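PDB 2PL2: hypothetical conserved protein TTC0263 from Thermus thermophilus, which is of unknown function but belongs to the tetratricopeptide repeat proteins, all-helical scaffolds that commonly mediate protein-protein interactions. Local coordinates for residues N7-G12 with P39-W44; D22-L27 with A46-K51; L160-G165 with A172-A177. One frame throughout, in Å; residues are numbered along the deposited sequence.

The three contacts sample helix packing in a single all-helical tetratricopeptide repeat chain. Contacts 1 and 2 are neighbours, with centres 10 Å apart, and share helix 39-51: contact 1 uses its first half against helix 6-17, contact 2 its second half against helix 21-32. They also touch directly, since L27 of contact 2 packs its CD1 3.7 Å from CG of L11 of contact 1. Contact 3, between helices 151-164 and 167-180, lies on the opposite side of the chain's centre. Its centre is 34 Å from that of contact 1 and 30 Å from that of contact 2, with about 17 Å between nearest atoms in the latter case.

Contact 1 of 3, residues N7-G12 with P39-W44; sequences NPLRLG and PEALYW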
loop_
_atom_site.group_PDB
_atom_site.type_symbol
_atom_site.label_atom_id
_atom_site.label_comp_id
_atom_site.label_asym_id
_atom_site.label_seq_id
_atom_site.Cartn_x
_atom_site.Cartn_y
_atom_site.Cartn_z
ATOM N N ASN A 7 -13.966 23.637 -3.726
ATOM C CA ASN A 7 -14.689 22.493 -3.193
ATOM C C ASN A 7 -14.050 21.148 -3.521
ATOM O O ASN A 7 -13.724 20.377 -2.620
ATOM C CB ASN A 7 -16.146 22.509 -3.670
ATOM C CG ASN A 7 -16.918 23.721 -3.161
ATOM O OD1 ASN A 7 -16.780 24.125 -1.998
ATOM N ND2 ASN A 7 -17.756 24.298 -4.030
ATOM N N PRO A 8 -13.857 20.842 -4.811
ATOM C CA PRO A 8 -13.243 19.545 -5.105
ATOM C C PRO A 8 -11.867 19.354 -4.463
ATOM O O PRO A 8 -11.552 18.273 -3.968
ATOM C CB PRO A 8 -13.207 19.514 -6.643
ATOM C CG PRO A 8 -13.187 20.975 -7.032
ATOM C CD PRO A 8 -14.172 21.573 -6.052
ATOM N N LEU A 9 -11.052 20.402 -4.465
ATOM C CA LEU A 9 -9.718 20.316 -3.879
ATOM C C LEU A 9 -9.780 20.130 -2.364
ATOM O O LEU A 9 -9.047 19.317 -1.799
ATOM C CB LEU A 9 -8.905 21.575 -4.204
ATOM C CG LEU A 9 -7.495 21.681 -3.605
ATOM C CD1 LEU A 9 -6.571 20.643 -4.208
ATOM C CD2 LEU A 9 -6.951 23.079 -3.869
ATOM N N ARG A 10 -10.666 20.880 -1.713
ATOM C CA ARG A 10 -10.804 20.795 -0.264
ATOM C C ARG A 10 -11.327 19.440 0.190
ATOM O O ARG A 10 -10.853 18.888 1.185
ATOM C CB ARG A 10 -11.718 21.907 0.273
ATOM C CG ARG A 10 -11.822 21.899 1.804
ATOM C CD ARG A 10 -12.245 23.248 2.414
ATOM N NE ARG A 10 -13.584 23.681 2.019
ATOM C CZ ARG A 10 -14.688 22.948 2.153
ATOM N NH1 ARG A 10 -14.623 21.727 2.673
ATOM N NH2 ARG A 10 -15.865 23.435 1.774
ATOM N N LEU A 11 -12.298 18.902 -0.541
ATOM C CA LEU A 11 -12.865 17.607 -0.193
ATOM C C LEU A 11 -11.834 16.521 -0.438
ATOM O O LEU A 11 -11.760 15.534 0.297
ATOM C CB LEU A 11 -14.123 17.333 -1.021
ATOM C CG LEU A 11 -14.873 16.029 -0.712
ATOM C CD1 LEU A 11 -15.230 15.958 0.775
ATOM C CD2 LEU A 11 -16.133 15.958 -1.570
ATOM N N GLY A 12 -11.028 16.713 -1.470
ATOM C CA GLY A 12 -10.011 15.731 -1.768
ATOM C C GLY A 12 -9.018 15.598 -0.631
ATOM O O GLY A 12 -8.631 14.487 -0.270
ATOM N N PRO A 39 0.058 23.875 -8.592
ATOM C CA PRO A 39 0.981 22.910 -7.984
ATOM C C PRO A 39 0.399 22.153 -6.783
ATOM O O PRO A 39 0.721 20.982 -6.570
ATOM C CB PRO A 39 2.183 23.783 -7.608
ATOM C CG PRO A 39 1.552 25.075 -7.270
ATOM C CD PRO A 39 0.533 25.253 -8.374
ATOM N N GLU A 40 -0.443 22.826 -5.998
ATOM C CA GLU A 40 -1.050 22.197 -4.836
ATOM C C GLU A 40 -1.907 20.992 -5.232
ATOM O O GLU A 40 -1.823 19.944 -4.595
ATOM C CB GLU A 40 -1.882 23.200 -4.044
ATOM C CG GLU A 40 -2.573 22.566 -2.840
ATOM C CD GLU A 40 -3.125 23.585 -1.855
ATOM O OE1 GLU A 40 -3.738 24.590 -2.290
ATOM O OE2 GLU A 40 -2.955 23.363 -0.634
ATOM N N ALA A 41 -2.716 21.124 -6.281
ATOM C CA ALA A 41 -3.528 19.995 -6.726
ATOM C C ALA A 41 -2.613 18.875 -7.239
ATOM O O ALA A 41 -2.819 17.705 -6.890
ATOM C CB ALA A 41 -4.506 20.433 -7.816
ATOM N N LEU A 42 -1.602 19.241 -8.037
ATOM C CA LEU A 42 -0.634 18.286 -8.603
ATOM C C LEU A 42 0.122 17.573 -7.500
ATOM O O LEU A 42 0.485 16.403 -7.618
ATOM C CB LEU A 42 0.399 19.000 -9.485
ATOM C CG LEU A 42 0.102 19.451 -10.912
ATOM C CD1 LEU A 42 1.304 20.238 -11.450
ATOM C CD2 LEU A 42 -0.171 18.240 -11.792
ATOM N N TYR A 43 0.408 18.320 -6.443
ATOM C CA TYR A 43 1.113 17.775 -5.293
ATOM C C TYR A 43 0.243 16.684 -4.662
ATOM O O TYR A 43 0.685 15.547 -4.495
ATOM C CB TYR A 43 1.383 18.874 -4.256
ATOM C CG TYR A 43 1.638 18.338 -2.857
ATOM C CD1 TYR A 43 2.830 17.692 -2.538
ATOM C CD2 TYR A 43 0.674 18.474 -1.859
ATOM C CE1 TYR A 43 3.061 17.197 -1.254
ATOM C CE2 TYR A 43 0.887 17.980 -0.581
ATOM C CZ TYR A 43 2.083 17.346 -0.279
ATOM O OH TYR A 43 2.285 16.863 0.999
ATOM N N TRP A 44 -0.993 17.043 -4.319
ATOM C CA TRP A 44 -1.905 16.094 -3.698
ATOM C C TRP A 44 -2.204 14.930 -4.630
ATOM O O TRP A 44 -2.254 13.779 -4.194
ATOM C CB TRP A 44 -3.194 16.787 -3.278
ATOM C CG TRP A 44 -3.035 17.538 -2.004
ATOM C CD1 TRP A 44 -3.065 18.893 -1.834
ATOM C CD2 TRP A 44 -2.772 16.977 -0.710
ATOM N NE1 TRP A 44 -2.835 19.210 -0.512
ATOM C CE2 TRP A 44 -2.651 18.055 0.194
ATOM C CE3 TRP A 44 -2.626 15.672 -0.235
ATOM C CZ2 TRP A 44 -2.387 17.859 1.553
ATOM C CZ3 TRP A 44 -2.361 15.480 1.119
ATOM C CH2 TRP A 44 -2.243 16.567 1.994
#
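L9 of helix 6-17 reaches across to E40 and A41 at the start of helix 39-51, a non-sequential helix pairing within the tetratricopeptide repeat fold: helix 21-32 lies between the two in the chain. The leucine carries the contact alone on its side, its two methyl groups serving different neighbours. With CG anti to the backbone N (chi1 177°), L9 extends from its helix so that CD1 lies over the backbone of A41, 4.0 Å from its CA. The small A41 side chain probably allows this approach, and the backbones come to 6.8 Å between the CA atoms of L9 and A41. The other methyl, CD2, meets the carboxylate of E40 at 3.9 Å from OE1. The two side chains cross at about a right angle, with the E40 chain extended and its OE1 at the leucine methyl, so this is van der Waals contact at the edge of the patch and not a polar bond. E40 is exposed, whereas A41 is buried, also touching A31 and L32 of helix 21-32. The interface therefore passes from solvent-facing to enclosed within one residue.

One turn further on, the backbone N of W44 bonds to O of E40 at 3.0 Å. The W44 indole is built into an aromatic group in which Y16 meets it edge-to-face and F28 lies at about 20° to it. Its neighbour in sequence, Y43, places CE2 3.6 Å above the indole plane, over its centre.

Contact 2 of 3, residues D22-L27 with A46-K51; sequences DAALTL and ARTQLK
The OG1 hydroxyl of T48 is hydrogen-bonded to the carbonyl oxygen of W44, one turn earlier in helix 39-51, which leaves its methyl group to face A24 and L25 of helix 21-32. These are two consecutive, nearly antiparallel helices within a tetratricopeptide repeat region; the short segments run at 148° to each other, with their axes 9.2 Å apart. At the nearest point of the two backbones the CA atoms of L25 and T48 are 6.0 Å apart.

T48 points toward the opposing helix and acts as the central wedge. Its CG2, anti to the backbone N, comes to 3.9 Å from CB of A24. The same methyl sits 3.7 Å from the backbone N of L25, so it packs against the main chain as well as against side chains. Tying the hydroxyl back into its own helix satisfies the polar end of this buried threonine and fixes the rotation that turns CG2 outward. Y16, Y21 and F28 pack against T48 too.

L25 forms the second part of the contact. Its CB bond runs along the interface, but with CG anti to the backbone N (chi1 -175°) its end swings back to helix 39-51. There it crosses the aliphatic part of Q49 at about a right angle. The Q49 side chain also packs on P57, A58 and N61 of helix 55-68, and this buried side chain thus joins three successive helices. Behind the interface, OG1 of T26 donates to O of A23. Across it, the L25 branch that reaches Q49 is CD1, 3.9 Å from CG.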
loop_
_atom_site.group_PDB
_atom_site.type_symbol
_atom_site.label_atom_id
_atom_site.label_comp_id
_atom_site.label_asym_id
_atom_site.label_seq_id
_atom_site.Cartn_x
_atom_site.Cartn_y
_atom_site.Cartn_z
ATOM N N ASP A 22 -8.538 6.336 -3.598
ATOM C CA ASP A 22 -9.242 6.206 -4.866
ATOM C C ASP A 22 -10.254 7.321 -5.059
ATOM O O ASP A 22 -10.411 7.831 -6.163
ATOM C CB ASP A 22 -9.943 4.849 -4.973
ATOM C CG ASP A 22 -9.039 3.785 -5.543
ATOM O OD1 ASP A 22 -8.487 4.000 -6.643
ATOM O OD2 ASP A 22 -8.875 2.734 -4.895
ATOM N N ALA A 23 -10.949 7.698 -3.994
ATOM C CA ALA A 23 -11.923 8.784 -4.094
ATOM C C ALA A 23 -11.173 10.111 -4.140
ATOM O O ALA A 23 -11.623 11.070 -4.767
ATOM C CB ALA A 23 -12.880 8.769 -2.899
ATOM N N ALA A 24 -10.021 10.147 -3.475
ATOM C CA ALA A 24 -9.195 11.348 -3.420
ATOM C C ALA A 24 -8.681 11.712 -4.813
ATOM O O ALA A 24 -8.740 12.874 -5.227
ATOM C CB ALA A 24 -8.016 11.128 -2.461
ATOM N N LEU A 25 -8.195 10.701 -5.529
ATOM C CA LEU A 25 -7.647 10.875 -6.869
ATOM C C LEU A 25 -8.599 11.588 -7.822
ATOM O O LEU A 25 -8.223 12.574 -8.450
ATOM C CB LEU A 25 -7.278 9.522 -7.469
ATOM C CG LEU A 25 -6.581 9.642 -8.828
ATOM C CD1 LEU A 25 -5.099 9.951 -8.587
ATOM C CD2 LEU A 25 -6.719 8.354 -9.609
ATOM N N THR A 26 -9.829 11.090 -7.917
ATOM C CA THR A 26 -10.826 11.668 -8.804
ATOM C C THR A 26 -11.142 13.127 -8.483
ATOM O O THR A 26 -11.383 13.936 -9.386
ATOM C CB THR A 26 -12.135 10.830 -8.790
ATOM O OG1 THR A 26 -12.792 10.976 -7.529
ATOM C CG2 THR A 26 -11.828 9.357 -9.018
ATOM N N LEU A 27 -11.136 13.477 -7.202
ATOM C CA LEU A 27 -11.414 14.857 -6.806
ATOM C C LEU A 27 -10.265 15.772 -7.206
ATOM O O LEU A 27 -10.484 16.891 -7.648
ATOM C CB LEU A 27 -11.651 14.948 -5.299
ATOM C CG LEU A 27 -12.998 14.396 -4.818
ATOM C CD1 LEU A 27 -12.963 14.247 -3.306
ATOM C CD2 LEU A 27 -14.127 15.321 -5.242
ATOM N N ALA A 46 -0.282 13.725 -6.954
ATOM C CA ALA A 46 0.900 12.882 -6.933
ATOM C C ALA A 46 0.957 12.042 -5.658
ATOM O O ALA A 46 1.269 10.856 -5.709
ATOM C CB ALA A 46 2.158 13.743 -7.052
ATOM N N ARG A 47 0.673 12.664 -4.515
ATOM C CA ARG A 47 0.699 11.958 -3.238
ATOM C C ARG A 47 -0.281 10.800 -3.278
ATOM O O ARG A 47 0.030 9.688 -2.846
ATOM C CB ARG A 47 0.341 12.892 -2.083
ATOM C CG ARG A 47 1.499 13.722 -1.563
ATOM C CD ARG A 47 1.139 14.381 -0.243
ATOM N NE ARG A 47 1.267 13.481 0.906
ATOM C CZ ARG A 47 0.880 13.787 2.142
ATOM N NH1 ARG A 47 0.335 14.972 2.388
ATOM N NH2 ARG A 47 1.035 12.915 3.134
ATOM N N THR A 48 -1.464 11.066 -3.808
ATOM C CA THR A 48 -2.488 10.042 -3.917
ATOM C C THR A 48 -2.064 8.927 -4.888
ATOM O O THR A 48 -2.386 7.759 -4.671
ATOM C CB THR A 48 -3.801 10.657 -4.380
ATOM O OG1 THR A 48 -4.088 11.811 -3.577
ATOM C CG2 THR A 48 -4.934 9.647 -4.241
ATOM N N GLN A 49 -1.331 9.288 -5.939
ATOM C CA GLN A 49 -0.860 8.312 -6.915
ATOM C C GLN A 49 0.152 7.354 -6.295
ATOM O O GLN A 49 0.163 6.163 -6.603
ATOM C CB GLN A 49 -0.231 9.029 -8.117
ATOM C CG GLN A 49 -1.218 9.892 -8.909
ATOM C CD GLN A 49 -0.583 10.594 -10.087
ATOM O OE1 GLN A 49 0.448 11.249 -9.944
ATOM N NE2 GLN A 49 -1.202 10.476 -11.260
ATOM N N LEU A 50 1.014 7.874 -5.424
ATOM C CA LEU A 50 2.013 7.035 -4.764
ATOM C C LEU A 50 1.275 5.994 -3.918
ATOM O O LEU A 50 1.629 4.818 -3.920
ATOM C CB LEU A 50 2.927 7.888 -3.874
ATOM C CG LEU A 50 3.989 8.789 -4.522
ATOM C CD1 LEU A 50 4.415 9.868 -3.539
ATOM C CD2 LEU A 50 5.189 7.955 -4.960
ATOM N N LYS A 51 0.241 6.439 -3.204
ATOM C CA LYS A 51 -0.563 5.563 -2.358
ATOM C C LYS A 51 -1.257 4.499 -3.200
ATOM O O LYS A 51 -1.355 3.348 -2.794
ATOM C CB LYS A 51 -1.611 6.377 -1.582
ATOM C CG LYS A 51 -1.038 7.204 -0.449
ATOM C CD LYS A 51 -0.460 6.304 0.648
ATOM C CE LYS A 51 0.508 7.056 1.567
ATOM N NZ LYS A 51 -0.089 8.263 2.219
#

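Contact 3 of 3, residues L160-G165 with A172-A177; sequences LYLSMG and AQYAKA
Y161 and L162 of helix 151-164 make the contact with Q173 and Y174 of helix 167-180, and L160, just before them, packs the other way, on A137 and E138 of helix 134-147. The carbonyl oxygen of L160 is gripped twice: OG of S163 donates to it at 2.6 Å and the backbone N of M164 at 3.1 Å, both from the same face of the carbonyl plane.

Y161 points toward helix 167-180 and offers a ring edge. CG of Q173 lies near the ring plane, 3.8 Å from CE2 of the tyrosine, so the aliphatic part of the glutamine, and not its amide, does the touching. The glutamine chain bends at chi2 (-69°); its amide plane and the ring plane are 35° apart. OE1 of Q173 accepts a hydrogen bond from NH2 of R154, one that probably steadies the folded chain, while the hydroxyl of Y161 has a weak hydrogen bond to E138.

L162, also directed toward the opposing helix, makes a looser contact through its CD1 branch, 4.3 Å from OH of Y174. The Y174 side chain leaves its helix along the interface, and its ring carries the hydroxyl back to the leucine. R20 of the second subunit packs on both L162 and Y174, placing this side of the contact at the dimer interface.

After M164 the helix ends. G165 takes a positive phi of 98°, a backbone shape to which a residue without a side chain is well suited, and the chain turns quickly into helix 167-180. Two consecutive helices joined by so short a turn and packed through a few side chains form the helical hairpin characteristic of tetratricopeptide repeats.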
loop_
_atom_site.group_PDB
_atom_site.type_symbol
_atom_site.label_atom_id
_atom_site.label_comp_id
_atom_site.label_asym_id
_atom_site.label_seq_id
_atom_site.Cartn_x
_atom_site.Cartn_y
_atom_site.Cartn_z
ATOM N N LEU A 160 13.662 2.502 13.078
ATOM C CA LEU A 160 15.117 2.520 12.877
ATOM C C LEU A 160 15.851 1.782 14.012
ATOM O O LEU A 160 16.964 1.301 13.827
ATOM C CB LEU A 160 15.640 3.954 12.783
ATOM C CG LEU A 160 17.167 4.093 12.679
ATOM C CD1 LEU A 160 17.697 3.348 11.453
ATOM C CD2 LEU A 160 17.542 5.566 12.646
ATOM N N TYR A 161 15.227 1.686 15.186
ATOM C CA TYR A 161 15.852 0.986 16.303
ATOM C C TYR A 161 15.731 -0.521 16.162
ATOM O O TYR A 161 16.605 -1.270 16.619
ATOM C CB TYR A 161 15.262 1.449 17.630
ATOM C CG TYR A 161 15.761 2.809 18.029
ATOM C CD1 TYR A 161 17.068 3.183 17.748
ATOM C CD2 TYR A 161 14.941 3.718 18.685
ATOM C CE1 TYR A 161 17.548 4.421 18.100
ATOM C CE2 TYR A 161 15.417 4.975 19.049
ATOM C CZ TYR A 161 16.729 5.314 18.746
ATOM O OH TYR A 161 17.232 6.545 19.059
ATOM N N LEU A 162 14.652 -0.970 15.528
ATOM C CA LEU A 162 14.481 -2.398 15.305
ATOM C C LEU A 162 15.499 -2.835 14.256
ATOM O O LEU A 162 16.062 -3.926 14.336
ATOM C CB LEU A 162 13.053 -2.710 14.849
ATOM C CG LEU A 162 12.044 -2.702 16.003
ATOM C CD1 LEU A 162 10.658 -3.031 15.505
ATOM C CD2 LEU A 162 12.479 -3.715 17.043
ATOM N N SER A 163 15.752 -1.957 13.292
ATOM C CA SER A 163 16.715 -2.228 12.226
ATOM C C SER A 163 18.138 -2.272 12.785
ATOM O O SER A 163 18.955 -3.090 12.360
ATOM C CB SER A 163 16.641 -1.141 11.150
ATOM O OG SER A 163 17.293 0.044 11.583
ATOM N N MET A 164 18.426 -1.376 13.730
ATOM C CA MET A 164 19.741 -1.303 14.356
ATOM C C MET A 164 19.920 -2.365 15.440
ATOM O O MET A 164 21.047 -2.686 15.825
ATOM C CB MET A 164 19.974 0.086 14.970
ATOM C CG MET A 164 20.105 1.212 13.967
ATOM S SD MET A 164 20.467 2.794 14.731
ATOM C CE MET A 164 18.896 3.349 15.058
ATOM N N GLY A 165 18.812 -2.903 15.939
ATOM C CA GLY A 165 18.903 -3.917 16.971
ATOM C C GLY A 165 18.709 -3.351 18.364
ATOM O O GLY A 165 18.909 -4.060 19.356
ATOM N N ALA A 172 10.709 1.764 23.773
ATOM C CA ALA A 172 10.572 3.028 24.497
ATOM C C ALA A 172 9.957 4.118 23.637
ATOM O O ALA A 172 9.173 4.937 24.127
ATOM C CB ALA A 172 11.934 3.489 25.028
ATOM N N GLN A 173 10.309 4.135 22.356
ATOM C CA GLN A 173 9.766 5.142 21.443
ATOM C C GLN A 173 8.289 4.887 21.125
ATOM O O GLN A 173 7.515 5.839 20.912
ATOM C CB GLN A 173 10.590 5.196 20.150
ATOM C CG GLN A 173 11.979 5.836 20.331
ATOM C CD GLN A 173 11.886 7.316 20.607
ATOM O OE1 GLN A 173 10.836 7.927 20.426
ATOM N NE2 GLN A 173 12.986 7.907 21.037
ATOM N N TYR A 174 7.886 3.614 21.099
ATOM C CA TYR A 174 6.478 3.299 20.836
ATOM C C TYR A 174 5.655 3.713 22.054
ATOM O O TYR A 174 4.578 4.316 21.925
ATOM C CB TYR A 174 6.285 1.794 20.557
ATOM C CG TYR A 174 6.689 1.347 19.158
ATOM C CD1 TYR A 174 6.140 1.946 18.033
ATOM C CD2 TYR A 174 7.564 0.287 18.967
ATOM C CE1 TYR A 174 6.447 1.507 16.762
ATOM C CE2 TYR A 174 7.882 -0.170 17.698
ATOM C CZ TYR A 174 7.314 0.447 16.592
ATOM O OH TYR A 174 7.612 0.018 15.312
ATOM N N ALA A 175 6.169 3.386 23.243
ATOM C CA ALA A 175 5.491 3.722 24.507
ATOM C C ALA A 175 5.236 5.231 24.566
ATOM O O ALA A 175 4.174 5.680 25.009
ATOM C CB ALA A 175 6.341 3.279 25.692
ATOM N N LYS A 176 6.209 6.016 24.108
ATOM C CA LYS A 176 6.051 7.468 24.094
ATOM C C LYS A 176 5.023 7.866 23.035
ATOM O O LYS A 176 4.090 8.627 23.305
ATOM C CB LYS A 176 7.382 8.153 23.782
ATOM C CG LYS A 176 7.293 9.671 23.869
ATOM C CD LYS A 176 6.867 10.105 25.273
ATOM C CE LYS A 176 6.353 11.534 25.302
ATOM N NZ LYS A 176 7.412 12.534 24.975
ATOM N N ALA A 177 5.208 7.353 21.820
ATOM C CA ALA A 177 4.292 7.635 20.719
ATOM C C ALA A 177 2.870 7.323 21.154
ATOM O O ALA A 177 1.948 8.083 20.870
ATOM C CB ALA A 177 4.673 6.808 19.483
#